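Local coordinates for nuclear inclusion protein A (Tobacco vein mottling virus, PDB 3MMG), which probably acts as a 3C-type cysteine protease that cleaves peptide bonds in the viral polyprotein, at residues I35-I41 / F94-F100. The protein carries 3 engineered substitutions. Residues are numbered along the deposited sequence; the frame is centred on the assembly and turned at random.
With FMT (formic acid), chain E.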
ATOM      1  N   ILE A  35       2.764  -0.357  -4.718  1.00  9.61           N
ATOM      2  CA  ILE A  35       3.439  -1.596  -5.108  1.00 10.39           C
ATOM      3  C   ILE A  35       3.112  -1.933  -6.567  1.00  9.58           C
ATOM      4  O   ILE A  35       1.953  -2.075  -6.908  1.00 11.21           O
ATOM      5  CB  ILE A  35       2.969  -2.781  -4.224  1.00  9.18           C
ATOM      6  CG1 ILE A  35       3.167  -2.457  -2.742  1.00 10.35           C
ATOM      7  CG2 ILE A  35       3.729  -4.097  -4.612  1.00 13.14           C
ATOM      8  CD1 ILE A  35       2.489  -3.445  -1.774  1.00 11.21           C
ATOM      9  N   GLY A  36       4.120  -2.040  -7.420  1.00  9.41           N
ATOM     10  CA  GLY A  36       3.899  -2.477  -8.805  1.00  9.80           C
ATOM     11  C   GLY A  36       3.853  -3.988  -8.941  1.00  9.87           C
ATOM     12  O   GLY A  36       4.598  -4.721  -8.272  1.00  9.79           O
ATOM     13  N   PHE A  37       3.005  -4.463  -9.852  1.00 10.60           N
ATOM     14  CA  PHE A  37       2.877  -5.888 -10.133  1.00 10.67           C
ATOM     15  C   PHE A  37       2.296  -6.007 -11.547  1.00 10.22           C
ATOM     16  O   PHE A  37       1.167  -5.618 -11.774  1.00 10.53           O
ATOM     17  CB  PHE A  37       1.947  -6.532  -9.086  1.00 10.66           C
ATOM     18  CG  PHE A  37       1.891  -8.044  -9.148  1.00 11.24           C
ATOM     19  CD1 PHE A  37       1.094  -8.687 -10.088  1.00 11.91           C
ATOM     20  CD2 PHE A  37       2.601  -8.812  -8.234  1.00 11.15           C
ATOM     21  CE1 PHE A  37       1.019 -10.084 -10.133  1.00 12.08           C
ATOM     22  CE2 PHE A  37       2.540 -10.214  -8.272  1.00 11.20           C
ATOM     23  CZ  PHE A  37       1.754 -10.842  -9.225  1.00 11.85           C
ATOM     24  N   GLY A  38       3.091  -6.487 -12.488  1.00 11.26           N
ATOM     25  CA  GLY A  38       2.677  -6.463 -13.888  1.00 12.22           C
ATOM     26  C   GLY A  38       2.302  -5.041 -14.290  1.00 12.23           C
ATOM     27  O   GLY A  38       3.022  -4.107 -13.984  1.00 12.49           O
ATOM     28  N   PRO A  39       1.152  -4.875 -14.982  1.00 13.50           N
ATOM     29  CA  PRO A  39       0.689  -3.564 -15.409  1.00 13.13           C
ATOM     30  C   PRO A  39      -0.107  -2.818 -14.325  1.00 13.38           C
ATOM     31  O   PRO A  39      -0.738  -1.779 -14.615  1.00 12.95           O
ATOM     32  CB  PRO A  39      -0.242  -3.916 -16.572  1.00 14.65           C
ATOM     33  CG  PRO A  39      -0.876  -5.193 -16.105  1.00 13.38           C
ATOM     34  CD  PRO A  39       0.242  -5.946 -15.439  1.00 14.06           C
ATOM     35  N   TYR A  40      -0.078  -3.341 -13.100  1.00 11.62           N
ATOM     36  CA  TYR A  40      -0.909  -2.829 -12.020  1.00 11.49           C
ATOM     37  C   TYR A  40      -0.098  -2.089 -10.973  1.00 10.76           C
ATOM     38  O   TYR A  40       1.053  -2.450 -10.690  1.00 11.04           O
ATOM     39  CB  TYR A  40      -1.662  -3.978 -11.317  1.00 12.21           C
ATOM     40  CG  TYR A  40      -2.383  -4.883 -12.280  1.00 14.58           C
ATOM     41  CD1 TYR A  40      -1.967  -6.198 -12.472  1.00 14.65           C
ATOM     42  CD2 TYR A  40      -3.482  -4.414 -12.998  1.00 16.20           C
ATOM     43  CE1 TYR A  40      -2.623  -7.039 -13.402  1.00 16.46           C
ATOM     44  CE2 TYR A  40      -4.151  -5.235 -13.918  1.00 16.67           C
ATOM     45  CZ  TYR A  40      -3.721  -6.539 -14.104  1.00 15.90           C
ATOM     46  OH  TYR A  40      -4.377  -7.360 -15.014  1.00 19.22           O
ATOM     47  N   ILE A  41      -0.724  -1.065 -10.407  1.00  9.92           N
ATOM     48  CA  ILE A  41      -0.227  -0.371  -9.218  1.00 10.01           C
ATOM     49  C   ILE A  41      -1.216  -0.591  -8.090  1.00 10.36           C
ATOM     50  O   ILE A  41      -2.404  -0.318  -8.248  1.00 10.31           O
ATOM     51  CB  ILE A  41      -0.113   1.170  -9.461  1.00  9.85           C
ATOM     52  CG1 ILE A  41       0.732   1.465 -10.718  1.00 12.09           C
ATOM     53  CG2 ILE A  41       0.474   1.894  -8.232  1.00 12.13           C
ATOM     54  CD1 ILE A  41       2.131   0.975 -10.638  1.00 14.85           C
ATOM     55  N   PHE A  94       5.852  -4.121 -14.288  1.00 12.71           N
ATOM     56  CA  PHE A  94       6.667  -4.754 -13.244  1.00 12.86           C
ATOM     57  C   PHE A  94       6.621  -6.282 -13.420  1.00 14.17           C
ATOM     58  O   PHE A  94       5.750  -6.797 -14.126  1.00 14.32           O
ATOM     59  CB  PHE A  94       6.040  -4.415 -11.891  1.00 12.49           C
ATOM     60  CG  PHE A  94       6.185  -2.982 -11.492  1.00 11.74           C
ATOM     61  CD1 PHE A  94       5.256  -2.022 -11.927  1.00 14.13           C
ATOM     62  CD2 PHE A  94       7.246  -2.580 -10.676  1.00 13.20           C
ATOM     63  CE1 PHE A  94       5.364  -0.672 -11.517  1.00 15.44           C
ATOM     64  CE2 PHE A  94       7.389  -1.225 -10.285  1.00 13.33           C
ATOM     65  CZ  PHE A  94       6.463  -0.280 -10.701  1.00 14.40           C
ATOM     66  N   PRO A  95       7.538  -7.011 -12.750  1.00 14.69           N
ATOM     67  CA  PRO A  95       7.412  -8.464 -12.666  1.00 15.23           C
ATOM     68  C   PRO A  95       6.165  -8.867 -11.874  1.00 16.15           C
ATOM     69  O   PRO A  95       5.454  -7.996 -11.356  1.00 13.89           O
ATOM     70  CB  PRO A  95       8.693  -8.892 -11.935  1.00 15.46           C
ATOM     71  CG  PRO A  95       9.160  -7.704 -11.246  1.00 16.71           C
ATOM     72  CD  PRO A  95       8.740  -6.525 -12.049  1.00 15.05           C
ATOM     73  N   GLN A  96       5.903 -10.171 -11.796  1.00 16.45           N
ATOM     74  CA  GLN A  96       4.663 -10.688 -11.217  1.00 18.13           C
ATOM     75  C   GLN A  96       4.982 -11.850 -10.265  1.00 18.09           C
ATOM     76  O   GLN A  96       4.308 -12.901 -10.269  1.00 19.07           O
ATOM     77  CB  GLN A  96       3.678 -11.117 -12.324  1.00 18.38           C
ATOM     78  CG  GLN A  96       3.179  -9.970 -13.221  1.00 19.99           C
ATOM     79  CD  GLN A  96       2.041 -10.377 -14.132  1.00 20.24           C
ATOM     80  OE1 GLN A  96       1.136 -11.139 -13.742  1.00 21.81           O
ATOM     81  NE2 GLN A  96       2.064  -9.861 -15.357  1.00 23.20           N
ATOM     82  N   LYS A  97       6.011 -11.644  -9.451  1.00 17.69           N
ATOM     83  CA  LYS A  97       6.506 -12.694  -8.561  1.00 19.48           C
ATOM     84  C   LYS A  97       6.231 -12.491  -7.075  1.00 18.22           C
ATOM     85  O   LYS A  97       6.316 -13.458  -6.314  1.00 18.36           O
ATOM     86  CB  LYS A  97       7.991 -12.944  -8.786  1.00 19.57           C
ATOM     87  CG  LYS A  97       8.296 -13.436 -10.205  1.00 21.66           C
ATOM     88  CD  LYS A  97       9.792 -13.689 -10.424  1.00 23.43           C
ATOM     89  CE  LYS A  97      10.101 -13.853 -11.924  1.00 28.51           C
ATOM     90  NZ  LYS A  97      10.096 -12.520 -12.650  1.00 31.51           N
ATOM     91  N   LEU A  98       5.963 -11.255  -6.649  1.00 15.75           N
ATOM     92  CA  LEU A  98       5.688 -11.001  -5.217  1.00 14.49           C
ATOM     93  C   LEU A  98       4.533 -11.880  -4.734  1.00 13.52           C
ATOM     94  O   LEU A  98       3.585 -12.127  -5.477  1.00 13.33           O
ATOM     95  CB  LEU A  98       5.320  -9.543  -4.966  1.00 14.29           C
ATOM     96  CG  LEU A  98       6.301  -8.421  -5.283  1.00 16.93           C
ATOM     97  CD1 LEU A  98       5.529  -7.084  -5.167  1.00 20.12           C
ATOM     98  CD2 LEU A  98       7.508  -8.459  -4.388  1.00 21.05           C
ATOM     99  N   LYS A  99       4.619 -12.337  -3.477  1.00 13.25           N
ATOM    100  CA  LYS A  99       3.516 -13.063  -2.832  1.00 13.27           C
ATOM    101  C   LYS A  99       2.809 -12.188  -1.797  1.00 12.60           C
ATOM    102  O   LYS A  99       3.477 -11.478  -1.023  1.00 13.86           O
ATOM    103  CB  LYS A  99       4.015 -14.339  -2.145  1.00 13.62           C
ATOM    104  CG  LYS A  99       4.741 -15.315  -3.088  1.00 16.53           C
ATOM    105  CD  LYS A  99       3.839 -15.899  -4.130  1.00 22.58           C
ATOM    106  CE  LYS A  99       4.618 -16.876  -5.004  1.00 26.55           C
ATOM    107  NZ  LYS A  99       4.562 -16.468  -6.452  1.00 31.24           N
ATOM    108  N   PHE A 100       1.480 -12.283  -1.781  1.00 11.55           N
ATOM    109  CA  PHE A 100       0.593 -11.556  -0.862  1.00 11.73           C
ATOM    110  C   PHE A 100      -0.235 -12.563  -0.080  1.00 12.72           C
ATOM    111  O   PHE A 100      -0.755 -13.516  -0.653  1.00 13.81           O
ATOM    112  CB  PHE A 100      -0.393 -10.618  -1.599  1.00 12.05           C
ATOM    113  CG  PHE A 100       0.273  -9.582  -2.489  1.00 11.35           C
ATOM    114  CD1 PHE A 100       0.737  -9.930  -3.767  1.00 14.50           C
ATOM    115  CD2 PHE A 100       0.432  -8.268  -2.056  1.00 14.23           C
ATOM    116  CE1 PHE A 100       1.367  -8.983  -4.597  1.00 11.38           C
ATOM    117  CE2 PHE A 100       1.049  -7.300  -2.890  1.00 13.61           C
ATOM    118  CZ  PHE A 100       1.506  -7.658  -4.159  1.00 12.73           C
TER
HETATM  119  C   FMT E 242       1.648 -14.053  -6.667  1.00 36.33           C
HETATM  120  O1  FMT E 242       2.629 -14.019  -7.425  1.00 36.15           O
HETATM  121  O2  FMT E 242       1.004 -15.072  -6.373  1.00 36.91           O
HETATM  122  O   HOH W   1       5.459  -7.421  -8.527  1.00 20.66           O
HETATM  123  O   HOH W   2       6.614  -6.607  -9.332  1.00 31.87           O
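Phe-94 lays the face of its ring over Gly-36, whose CA sits 3.4 Å from the ring centroid in a CH-pi contact. A side chain at Gly-36 would run into the ring, with an ideal CB only 2.2 Å from Phe-94 CE1. The example illustrates how the chymotrypsin-like double-barrel fold fastens its interdomain connection: 35-41 is a tight beta hairpin of the N-terminal barrel, and 94-100 belongs to the linker running on to the second barrel. A type II' turn from Phe-37 to Tyr-40 closes the hairpin, with Gly-38 supplying the positive phi. The linker grips this turn through its backbone: Gly-38 N donates to Pro-95 O (3.0 Å), and Phe-94 N to Gly-38 O (2.8 Å).

Apolar contacts extend the join beyond the turn. Ile-41 CD1 approaches Phe-94 CE1 at 3.7 Å, while Phe-37 packs its ring against the linker at Gln-96, whose CA is 3.7 Å from the centroid over one face. Phe-100 directs an edge toward the Phe-37 ring in an offset edge-to-face pair, centroids 6.0 Å apart and planes at 63°. Ile-35 CG2 meets Leu-98 CD1 at 3.5 Å. Leu-98 and Phe-100 also touch Ile-163 of the second barrel, so the linker packs against both barrels; Phe-37 and Phe-100 both rest on Val-187 of helix 186-192. Where the backbones part, water fills the gap at two sites too close together to be occupied at once; the first donates to Gly-36 O (2.8 Å) and Pro-95 O (2.9 Å).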